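Local coordinates for protein Dot/Icm T4SS effector (PDB 6VVE) that acts as an effector kinase of Legionella pneumophila that is activated by host inositol hexakisphosphate and binds ADP, at residues Arg39-Asp43 and Glu44-Tyr48; Leu14-Tyr18 and Leu19-Asn23; Ile250-Arg253 and Val254-Lys258; Leu275-Phe278 and Tyr279-Leu283. All blocks are in the same frame, centred on the assembly; numbering follows the deposited sequence. Where two conformers were deposited one is given.

In the fold
From the N terminus, interaction 2 comes first, rounding the loop between strands 12-13 and 26-30 at the inositol hexakisphosphate pocket. Interaction 1 follows in the same four-stranded antiparallel sheet, where it closes the hairpin of strands 34-41 and 44-53; the two centres are about 15 Å apart and their atoms do not touch. Far across the chain, with centres about 45 to 50 Å from the first pair, interaction 3 starts helix 253-262 and interaction 4 ends helix 272-280. These two do meet: Leu-283 packs against Trp-252 and Pro-255, joining the start of one helix to the end of the next. All four run in series, none nested or crossing.

Interaction 1 of 4, residues Arg39-Asp43 and Glu44-Tyr48; sequences RFEND and EPMDY
Glu-44 and Glu-41 close a beta hairpin across a type I' turn, Glu-44 N donating to Glu-41 O and Glu-41 N to Glu-44 O. Chi1 of -61° sets Glu-44 CG beside the Asp-43 carbonyl, the bend at chi2 (-77°) keeps the carboxylate near it, and a water joins Asp-43 O to Glu-44 OE1, the latter weakly. Glu-44 O also receives a CA-H...O contact from Phe-40 CA at 3.2 Å. Pro-45, in a non-hydrogen-bonded pair with Phe-40, puts CB 4.0 Å from Phe-40 CE2. At selenomethionine Met-46 the register slips: its N donates to Arg-39 O (3.0 Å), while Arg-39 N donates to Asp-47 O, so Met-46 and Asp-47 both face Arg-39 in a classic beta bulge. Met-46 CB lies over one guanidinium face, and in one conformer Met-46 CG abuts Glu-41 CB at 3.5 Å. Asp-47 CB rests 3.8 Å from Arg-39 NE. Its OD2 and Arg-39 NE both bond the hydroxyl of Tyr-121, and its OD1 pairs with Lys-120, fastening the hairpin to helix 102-121. The guanidinium is steadied from its own strand: Arg-39 NH1 meets the anti lone pair of Glu-41 OE2 at 2.6 Å, almost straight (171°) and in the guanidinium plane.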
# COMPACT_ATOMS: atom_id res chain seq x y z
N ARG A 39 -13.18 14.86 -3.12
CA ARG A 39 -12.90 15.12 -4.53
C ARG A 39 -14.13 15.71 -5.20
O ARG A 39 -15.27 15.47 -4.79
CB ARG A 39 -12.46 13.85 -5.25
CG ARG A 39 -13.51 12.77 -5.37
CD ARG A 39 -12.98 11.57 -6.16
NE ARG A 39 -14.02 10.59 -6.45
CZ ARG A 39 -14.82 10.65 -7.51
NH1 ARG A 39 -14.71 11.64 -8.39
NH2 ARG A 39 -15.75 9.71 -7.70
N PHE A 40 -13.89 16.48 -6.26
CA PHE A 40 -14.93 17.23 -6.95
C PHE A 40 -14.95 16.89 -8.43
O PHE A 40 -13.91 16.61 -9.02
CB PHE A 40 -14.71 18.75 -6.79
CG PHE A 40 -14.85 19.24 -5.38
CD1 PHE A 40 -13.87 18.96 -4.43
CD2 PHE A 40 -15.95 19.98 -4.99
CE1 PHE A 40 -13.99 19.41 -3.14
CE2 PHE A 40 -16.08 20.44 -3.69
CZ PHE A 40 -15.10 20.15 -2.76
N GLU A 41 -16.15 16.91 -9.01
CA GLU A 41 -16.33 16.85 -10.45
C GLU A 41 -17.35 17.90 -10.84
O GLU A 41 -18.39 18.05 -10.18
CB GLU A 41 -16.82 15.47 -10.91
CG GLU A 41 -15.88 14.32 -10.59
CD GLU A 41 -16.40 12.99 -11.14
OE1 GLU A 41 -17.07 13.00 -12.18
OE2 GLU A 41 -16.13 11.94 -10.52
N ASN A 42 -17.06 18.64 -11.91
CA ASN A 42 -17.98 19.65 -12.43
C ASN A 42 -18.38 20.62 -11.33
O ASN A 42 -19.55 20.98 -11.18
CB ASN A 42 -19.21 19.00 -13.06
CG ASN A 42 -18.85 18.06 -14.19
OD1 ASN A 42 -17.96 18.34 -15.00
ND2 ASN A 42 -19.54 16.92 -14.25
N ASP A 43 -17.40 21.03 -10.52
CA ASP A 43 -17.57 22.05 -9.48
C ASP A 43 -18.51 21.59 -8.36
O ASP A 43 -19.11 22.43 -7.68
CB ASP A 43 -18.09 23.37 -10.06
CG ASP A 43 -17.11 23.99 -11.04
OD1 ASP A 43 -15.89 23.97 -10.76
OD2 ASP A 43 -17.57 24.50 -12.09
N GLU A 44 -18.66 20.29 -8.15
CA GLU A 44 -19.54 19.76 -7.12
C GLU A 44 -18.84 18.68 -6.33
O GLU A 44 -18.02 17.93 -6.88
CB GLU A 44 -20.83 19.18 -7.73
CG GLU A 44 -21.67 20.18 -8.50
CD GLU A 44 -22.46 21.10 -7.59
OE1 GLU A 44 -22.25 21.04 -6.36
OE2 GLU A 44 -23.28 21.89 -8.11
N PRO A 45 -19.13 18.55 -5.03
CA PRO A 45 -18.53 17.46 -4.24
C PRO A 45 -19.11 16.13 -4.68
O PRO A 45 -20.33 15.98 -4.80
CB PRO A 45 -18.90 17.80 -2.79
CG PRO A 45 -19.73 19.08 -2.84
CD PRO A 45 -20.17 19.28 -4.27
N MSE A 46 -18.23 15.16 -4.92
CA MSE A 46 -18.66 13.88 -5.45
C MSE A 46 -18.47 12.73 -4.46
O MSE A 46 -19.38 11.92 -4.26
CB MSE A 46 -17.90 13.55 -6.74
CG MSE A 46 -18.20 14.48 -7.90
SE MSE A 46 -20.09 14.56 -8.37
CE MSE A 46 -20.47 12.64 -8.42
N ASP A 47 -17.31 12.67 -3.82
CA ASP A 47 -17.03 11.57 -2.90
C ASP A 47 -15.98 12.01 -1.90
O ASP A 47 -15.34 13.05 -2.07
CB ASP A 47 -16.58 10.32 -3.67
CG ASP A 47 -16.81 9.04 -2.90
OD1 ASP A 47 -17.32 9.11 -1.76
OD2 ASP A 47 -16.48 7.97 -3.45
N TYR A 48 -15.80 11.19 -0.87
CA TYR A 48 -14.86 11.48 0.20
C TYR A 48 -14.16 10.20 0.65
O TYR A 48 -14.62 9.08 0.40
CB TYR A 48 -15.57 12.13 1.40
CG TYR A 48 -16.60 11.23 2.03
CD1 TYR A 48 -17.92 11.21 1.57
CD2 TYR A 48 -16.27 10.38 3.09
CE1 TYR A 48 -18.86 10.38 2.13
CE2 TYR A 48 -17.22 9.55 3.66
CZ TYR A 48 -18.51 9.55 3.18
OH TYR A 48 -19.45 8.73 3.75
O HOH W 1 -20.63 23.78 -6.27

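Interaction 2 of 4, residues Leu14-Tyr18 and Leu19-Asn23; sequences LTPHY and LSEPN. With IHP (inositol hexakisphosphate), chain B.
Thr-15 O is gripped by two backbone donors, Leu-19 N at 2.8 Å and Tyr-18 N at 2.9 Å. This double acceptor ends the 3-10 turn of residues 15-17 and sends the chain on into 19-23. Beyond it Glu-21 folds back; its chain, bent at chi2 (64°), crosses the Thr-15 side chain at about a right angle. Glu-21 OE2 comes to 3.1 Å from Thr-15 CG2, a tight approach to a methyl, and Glu-21 CD lies 3.9 Å from Pro-16 CG. The charge of Glu-21 is met by Lys-27, whereas the Thr-15 hydroxyl bonds Asp-13 and the backbone N of Ile-28. Farther on, Asn-23 ND2 holds Ser-20 O at 3.2 Å, while its OD1 accepts from Phe-26 N.

The turn presents its rings to the ligand. His-17 ND1 donates to O25 of inositol hexakisphosphate at 2.7 Å (166°), and Tyr-18 OH donates to O45 at 2.6 Å. Both oxygens belong to the P5 phosphate; O25 lies at the edge of the His-17 ring and O45 at that of Tyr-18, each near the ring plane, so one phosphate is pinned by two aromatic residues adjacent in sequence. Arg-30, Lys-91 and Lys-136 bond the same ligand, and with them this turn forms a cationic polyphosphate pocket, the inositol hexakisphosphate site of the kinase.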
# COMPACT_ATOMS: atom_id res chain seq x y z
N LEU A 14 -9.13 22.50 5.85
CA LEU A 14 -7.71 22.42 6.13
C LEU A 14 -6.86 22.39 4.86
O LEU A 14 -5.64 22.19 4.94
CB LEU A 14 -7.40 21.18 6.97
CG LEU A 14 -8.29 20.91 8.19
CD1 LEU A 14 -7.84 19.63 8.88
CD2 LEU A 14 -8.28 22.07 9.16
N THR A 15 -7.48 22.57 3.70
CA THR A 15 -6.77 22.38 2.44
C THR A 15 -5.46 23.17 2.35
O THR A 15 -4.46 22.59 1.90
CB THR A 15 -7.70 22.76 1.27
OG1 THR A 15 -8.95 22.05 1.39
CG2 THR A 15 -7.06 22.41 -0.06
N PRO A 16 -5.39 24.44 2.76
CA PRO A 16 -4.12 25.17 2.62
C PRO A 16 -2.96 24.54 3.37
O PRO A 16 -1.80 24.83 3.05
CB PRO A 16 -4.45 26.57 3.18
CG PRO A 16 -5.94 26.69 3.06
CD PRO A 16 -6.47 25.29 3.29
N HIS A 17 -3.23 23.70 4.36
CA HIS A 17 -2.18 23.04 5.12
C HIS A 17 -1.67 21.76 4.45
O HIS A 17 -0.81 21.08 5.04
CB HIS A 17 -2.67 22.71 6.52
CG HIS A 17 -3.02 23.90 7.35
ND1 HIS A 17 -3.69 23.82 8.55
CD2 HIS A 17 -2.78 25.22 7.14
CE1 HIS A 17 -3.85 25.03 9.05
NE2 HIS A 17 -3.31 25.90 8.21
N TYR A 18 -2.19 21.41 3.27
CA TYR A 18 -1.85 20.13 2.66
C TYR A 18 -1.73 20.21 1.14
O TYR A 18 -0.88 19.53 0.55
CB TYR A 18 -2.91 19.08 3.04
CG TYR A 18 -2.89 18.72 4.51
CD1 TYR A 18 -1.87 17.93 5.03
CD2 TYR A 18 -3.88 19.16 5.38
CE1 TYR A 18 -1.84 17.60 6.38
CE2 TYR A 18 -3.86 18.84 6.72
CZ TYR A 18 -2.84 18.04 7.22
OH TYR A 18 -2.80 17.73 8.56
N LEU A 19 -2.55 21.03 0.50
CA LEU A 19 -2.61 21.07 -0.95
C LEU A 19 -2.47 22.51 -1.44
O LEU A 19 -2.63 23.46 -0.68
CB LEU A 19 -3.92 20.47 -1.48
CG LEU A 19 -4.18 19.00 -1.15
CD1 LEU A 19 -5.62 18.62 -1.48
CD2 LEU A 19 -3.21 18.12 -1.90
N SER A 20 -2.16 22.64 -2.73
CA SER A 20 -2.08 23.96 -3.35
C SER A 20 -3.43 24.66 -3.29
O SER A 20 -4.49 24.02 -3.37
CB SER A 20 -1.61 23.83 -4.80
OG SER A 20 -2.41 22.89 -5.49
N GLU A 21 -3.39 25.98 -3.15
CA GLU A 21 -4.59 26.79 -3.02
C GLU A 21 -4.61 27.86 -4.11
O GLU A 21 -3.58 28.48 -4.39
CB GLU A 21 -4.64 27.47 -1.64
CG GLU A 21 -6.02 27.52 -1.02
CD GLU A 21 -6.58 26.14 -0.73
OE1 GLU A 21 -7.80 26.02 -0.53
OE2 GLU A 21 -5.78 25.18 -0.72
N PRO A 22 -5.76 28.09 -4.75
CA PRO A 22 -7.03 27.35 -4.62
C PRO A 22 -6.97 26.01 -5.34
O PRO A 22 -6.07 25.77 -6.14
CB PRO A 22 -8.06 28.28 -5.28
CG PRO A 22 -7.40 29.63 -5.34
CD PRO A 22 -5.94 29.33 -5.54
N ASN A 23 -7.94 25.13 -5.05
CA ASN A 23 -7.96 23.78 -5.59
C ASN A 23 -9.34 23.49 -6.16
O ASN A 23 -10.35 23.67 -5.47
CB ASN A 23 -7.61 22.76 -4.50
CG ASN A 23 -6.95 21.52 -5.05
OD1 ASN A 23 -7.58 20.73 -5.76
ND2 ASN A 23 -5.68 21.33 -4.72
C1 IHP B . -4.27 18.95 15.66
C2 IHP B . -4.18 20.22 16.53
C3 IHP B . -3.43 21.34 15.79
C4 IHP B . -4.10 21.65 14.44
C5 IHP B . -4.08 20.39 13.55
C6 IHP B . -4.76 19.20 14.23
O11 IHP B . -5.19 18.06 16.27
P1 IHP B . -4.62 16.71 16.99
O21 IHP B . -5.48 15.54 16.61
O31 IHP B . -3.19 16.47 16.58
O41 IHP B . -4.68 16.90 18.51
O12 IHP B . -3.49 19.89 17.70
P2 IHP B . -4.16 20.28 19.16
O22 IHP B . -5.57 20.77 18.95
O32 IHP B . -4.19 19.05 20.03
O42 IHP B . -3.33 21.36 19.81
O13 IHP B . -2.13 20.90 15.55
P3 IHP B . -0.85 21.90 15.82
O23 IHP B . -1.30 23.11 16.62
O33 IHP B . 0.20 21.13 16.61
O43 IHP B . -0.25 22.35 14.51
O14 IHP B . -3.42 22.68 13.81
P4 IHP B . -4.32 23.93 13.22
O24 IHP B . -5.04 24.62 14.35
O34 IHP B . -5.35 23.38 12.25
O44 IHP B . -3.42 24.92 12.52
O15 IHP B . -4.75 20.66 12.36
P5 IHP B . -3.89 20.73 10.97
O25 IHP B . -4.51 21.76 10.04
O35 IHP B . -2.46 21.13 11.25
O45 IHP B . -3.91 19.37 10.31
O16 IHP B . -4.49 18.04 13.48
P6 IHP B . -5.72 17.31 12.65
O26 IHP B . -5.74 15.83 12.97
O36 IHP B . -7.04 17.93 13.05
O46 IHP B . -5.49 17.52 11.17

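Interaction 3 of 4, residues Ile250-Arg253 and Val254-Lys258; sequences IDWR and VPIEK
Trp-252 and Ile-256 form the tight side of a helix N terminus, where the chain enters helix 253-262 through a capping bond in which Asp-251 OD1 accepts from Arg-253 N. Ile-256 CD1 sits 3.6 Å from Trp-252 CE3, in the ring plane at the edge of the indole, while Ile-256 CG1 is 3.3 Å from Trp-252 O. Pro-255 CD crowds the same carbonyl oxygen. The indole packs among Tyr-234 and Asn-237 of helix 231-239; Leu-233 of that helix touches Ile-256. The other ring surface is used as well: Arg-253 runs its extended chain over the indole, CG centred above one face, and its guanidinium lies with one face over Trp-252 CZ2. Helical bonding begins with Glu-257 N to Arg-253 O at 2.9 Å, and Glu-257 CG also presses on that oxygen.

The outer side is slacker. Val-254, exposed to solvent, makes a single side-chain to side-chain approach to Asp-251, its CG2 lying 3.6 Å from Asp-251 OD2 as the two side chains cross at about a right angle. Its N bonds Asp-251 O at 3.2 Å. Asp-251 itself is centre of an inverse gamma turn. Arg-253 NE bonds Pro-186 O, and NH1 turns to the carboxylate: Arg-253 N (3.2 Å) and Arg-253 NH1 (3.1 Å, a salt bridge) reach Asp-251 OD1 from opposite faces of the carboxylate plane.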
# COMPACT_ATOMS: atom_id res chain seq x y z
N ILE A 250 10.71 -25.25 -1.02
CA ILE A 250 11.15 -25.11 -2.40
C ILE A 250 11.58 -23.67 -2.64
O ILE A 250 10.93 -22.73 -2.17
CB ILE A 250 10.04 -25.54 -3.37
CG1 ILE A 250 9.67 -27.02 -3.16
CG2 ILE A 250 10.46 -25.29 -4.81
CD1 ILE A 250 10.83 -27.97 -3.21
N ASP A 251 12.66 -23.49 -3.40
CA ASP A 251 13.12 -22.15 -3.75
C ASP A 251 12.31 -21.67 -4.94
O ASP A 251 12.70 -21.84 -6.10
CB ASP A 251 14.61 -22.14 -4.06
CG ASP A 251 15.17 -20.71 -4.14
OD1 ASP A 251 14.36 -19.77 -4.04
OD2 ASP A 251 16.41 -20.55 -4.29
N TRP A 252 11.16 -21.06 -4.64
CA TRP A 252 10.29 -20.50 -5.67
C TRP A 252 10.98 -19.46 -6.54
O TRP A 252 10.50 -19.16 -7.63
CB TRP A 252 9.08 -19.85 -4.99
CG TRP A 252 9.46 -18.88 -3.89
CD1 TRP A 252 9.74 -19.19 -2.60
CD2 TRP A 252 9.62 -17.46 -4.01
NE1 TRP A 252 10.06 -18.04 -1.90
CE2 TRP A 252 9.99 -16.97 -2.75
CE3 TRP A 252 9.48 -16.56 -5.08
CZ2 TRP A 252 10.22 -15.62 -2.51
CZ3 TRP A 252 9.71 -15.22 -4.83
CH2 TRP A 252 10.07 -14.76 -3.56
N ARG A 253 12.10 -18.91 -6.08
CA ARG A 253 12.75 -17.84 -6.84
C ARG A 253 13.38 -18.36 -8.12
O ARG A 253 13.50 -17.60 -9.09
CB ARG A 253 13.81 -17.15 -5.98
CG ARG A 253 13.28 -16.65 -4.66
CD ARG A 253 14.40 -16.04 -3.82
NE ARG A 253 13.91 -15.69 -2.48
CZ ARG A 253 13.74 -16.55 -1.49
NH1 ARG A 253 14.01 -17.84 -1.68
NH2 ARG A 253 13.29 -16.14 -0.32
N VAL A 254 13.80 -19.61 -8.15
CA VAL A 254 14.55 -20.15 -9.28
C VAL A 254 13.68 -20.18 -10.53
O VAL A 254 14.08 -19.64 -11.57
CB VAL A 254 15.11 -21.55 -8.96
CG1 VAL A 254 15.77 -22.17 -10.19
CG2 VAL A 254 16.11 -21.47 -7.80
N PRO A 255 12.51 -20.82 -10.51
CA PRO A 255 11.67 -20.82 -11.72
C PRO A 255 11.19 -19.43 -12.10
O PRO A 255 11.08 -19.13 -13.30
CB PRO A 255 10.50 -21.74 -11.35
CG PRO A 255 10.45 -21.73 -9.85
CD PRO A 255 11.90 -21.60 -9.41
N ILE A 256 10.91 -18.57 -11.12
CA ILE A 256 10.41 -17.23 -11.42
C ILE A 256 11.49 -16.40 -12.11
O ILE A 256 11.24 -15.73 -13.12
CB ILE A 256 9.91 -16.55 -10.14
CG1 ILE A 256 8.64 -17.25 -9.65
CG2 ILE A 256 9.68 -15.06 -10.38
CD1 ILE A 256 8.07 -16.64 -8.37
N GLU A 257 12.71 -16.43 -11.57
CA GLU A 257 13.81 -15.68 -12.18
C GLU A 257 14.07 -16.16 -13.60
O GLU A 257 14.24 -15.35 -14.51
CB GLU A 257 15.06 -15.80 -11.32
CG GLU A 257 14.98 -15.06 -10.00
CD GLU A 257 15.03 -13.56 -10.17
OE1 GLU A 257 15.27 -13.10 -11.31
OE2 GLU A 257 14.83 -12.83 -9.17
N LYS A 258 14.12 -17.48 -13.79
CA LYS A 258 14.33 -18.01 -15.13
C LYS A 258 13.21 -17.59 -16.07
O LYS A 258 13.44 -17.40 -17.26
CB LYS A 258 14.43 -19.53 -15.09
CG LYS A 258 15.06 -20.15 -16.33
CD LYS A 258 14.99 -21.67 -16.31
CE LYS A 258 15.90 -22.29 -17.36
NZ LYS A 258 15.77 -21.64 -18.69

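Interaction 4 of 4, residues Leu275-Phe278 and Tyr279-Leu283; sequences LLRF and YHEGL
Phe-278 meets the chain beyond the helix with both its carbonyl and its ring. Phe-278 O accepts from Leu-283 N at 2.9 Å and, weakly, from Glu-281 N. Leu-283 also packs on the ring, CD1 lying 3.8 Å from Phe-278 CD1. The carboxylate of Glu-281 is turned almost parallel to the same ring, the planes only 7° apart, with its OE1 at 3.7 Å from Phe-278 CD1.

Tyr-279 serves a different neighbour. Its N takes Leu-275 O at 2.8 Å, its CB crowds that oxygen, and its ring brushes Leu-276 before packing on Leu-286 and Ala-291; Leu-276 itself leans on helix 288-299.

Arg-277 covers the exposed flank. With CG anti to the backbone N, the chain bends twice and crosses Glu-281 at a slant, Arg-277 CD being 3.8 Å from Glu-281 CD. Arg-277 NH1 stops 4.1 Å from His-280 CD2, at the imidazole edge. No salt bridge results: Arg-277 NH1 and Glu-281 OE2 remain 5.1 Å apart, so any electrostatic attraction is probably modest.

Gly-282 is where the backbone leaves helical geometry, with a positive phi (81°). Gly-282 N bonds Tyr-279 O at 3.1 Å and Leu-283 N reaches back to Phe-278 O; these two bonds into the last turn, accompanied by the Phe-278 to Leu-283 apolar contact, make a Schellman motif at the C-terminal end of a helix.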
# COMPACT_ATOMS: atom_id res chain seq x y z
N LEU A 275 1.00 -18.94 -13.59
CA LEU A 275 0.81 -19.12 -12.16
C LEU A 275 0.23 -20.50 -11.86
O LEU A 275 0.69 -21.20 -10.96
CB LEU A 275 -0.10 -18.02 -11.60
CG LEU A 275 0.47 -16.60 -11.59
CD1 LEU A 275 -0.64 -15.58 -11.40
CD2 LEU A 275 1.51 -16.45 -10.51
N LEU A 276 -0.79 -20.90 -12.62
CA LEU A 276 -1.41 -22.20 -12.39
C LEU A 276 -0.45 -23.33 -12.71
O LEU A 276 -0.42 -24.34 -12.00
CB LEU A 276 -2.69 -22.33 -13.22
CG LEU A 276 -4.00 -22.49 -12.46
CD1 LEU A 276 -5.14 -22.81 -13.43
CD2 LEU A 276 -3.93 -23.55 -11.38
N ARG A 277 0.32 -23.20 -13.79
CA ARG A 277 1.29 -24.23 -14.15
C ARG A 277 2.34 -24.38 -13.05
O ARG A 277 2.60 -25.48 -12.57
CB ARG A 277 1.94 -23.89 -15.49
CG ARG A 277 3.10 -24.80 -15.89
CD ARG A 277 2.67 -26.25 -16.00
NE ARG A 277 1.58 -26.44 -16.96
CZ ARG A 277 0.92 -27.58 -17.13
NH1 ARG A 277 1.23 -28.64 -16.40
NH2 ARG A 277 -0.06 -27.65 -18.02
N PHE A 278 2.97 -23.27 -12.66
CA PHE A 278 3.97 -23.32 -11.60
C PHE A 278 3.35 -23.83 -10.30
O PHE A 278 3.98 -24.61 -9.57
CB PHE A 278 4.59 -21.94 -11.39
CG PHE A 278 5.57 -21.53 -12.46
CD1 PHE A 278 5.85 -22.36 -13.53
CD2 PHE A 278 6.21 -20.31 -12.39
CE1 PHE A 278 6.76 -21.99 -14.51
CE2 PHE A 278 7.12 -19.92 -13.37
CZ PHE A 278 7.39 -20.75 -14.42
N TYR A 279 2.13 -23.40 -9.98
CA TYR A 279 1.46 -23.89 -8.78
C TYR A 279 1.20 -25.39 -8.87
O TYR A 279 1.42 -26.14 -7.90
CB TYR A 279 0.16 -23.13 -8.56
CG TYR A 279 -0.63 -23.59 -7.35
CD1 TYR A 279 -0.22 -23.27 -6.06
CD2 TYR A 279 -1.79 -24.35 -7.50
CE1 TYR A 279 -0.93 -23.69 -4.96
CE2 TYR A 279 -2.51 -24.77 -6.41
CZ TYR A 279 -2.08 -24.44 -5.14
OH TYR A 279 -2.79 -24.85 -4.05
N HIS A 280 0.73 -25.85 -10.04
CA HIS A 280 0.46 -27.27 -10.22
C HIS A 280 1.73 -28.10 -10.11
O HIS A 280 1.68 -29.25 -9.64
CB HIS A 280 -0.21 -27.50 -11.58
CG HIS A 280 -0.68 -28.90 -11.79
ND1 HIS A 280 -1.43 -29.59 -10.85
CD2 HIS A 280 -0.53 -29.75 -12.84
CE1 HIS A 280 -1.71 -30.79 -11.31
NE2 HIS A 280 -1.17 -30.92 -12.51
N GLU A 281 2.87 -27.56 -10.53
CA GLU A 281 4.13 -28.28 -10.47
C GLU A 281 4.77 -28.23 -9.09
O GLU A 281 5.80 -28.89 -8.88
CB GLU A 281 5.11 -27.69 -11.49
CG GLU A 281 4.74 -27.97 -12.94
CD GLU A 281 5.66 -27.24 -13.91
OE1 GLU A 281 5.97 -26.05 -13.67
OE2 GLU A 281 6.08 -27.86 -14.91
N GLY A 282 4.21 -27.48 -8.15
CA GLY A 282 4.82 -27.35 -6.84
C GLY A 282 5.95 -26.35 -6.77
O GLY A 282 6.76 -26.42 -5.84
N LEU A 283 6.02 -25.42 -7.72
CA LEU A 283 7.12 -24.46 -7.79
C LEU A 283 6.85 -23.20 -6.99
O LEU A 283 7.80 -22.60 -6.46
CB LEU A 283 7.40 -24.08 -9.24
CG LEU A 283 7.71 -25.23 -10.20
CD1 LEU A 283 8.06 -24.68 -11.57
CD2 LEU A 283 8.82 -26.10 -9.66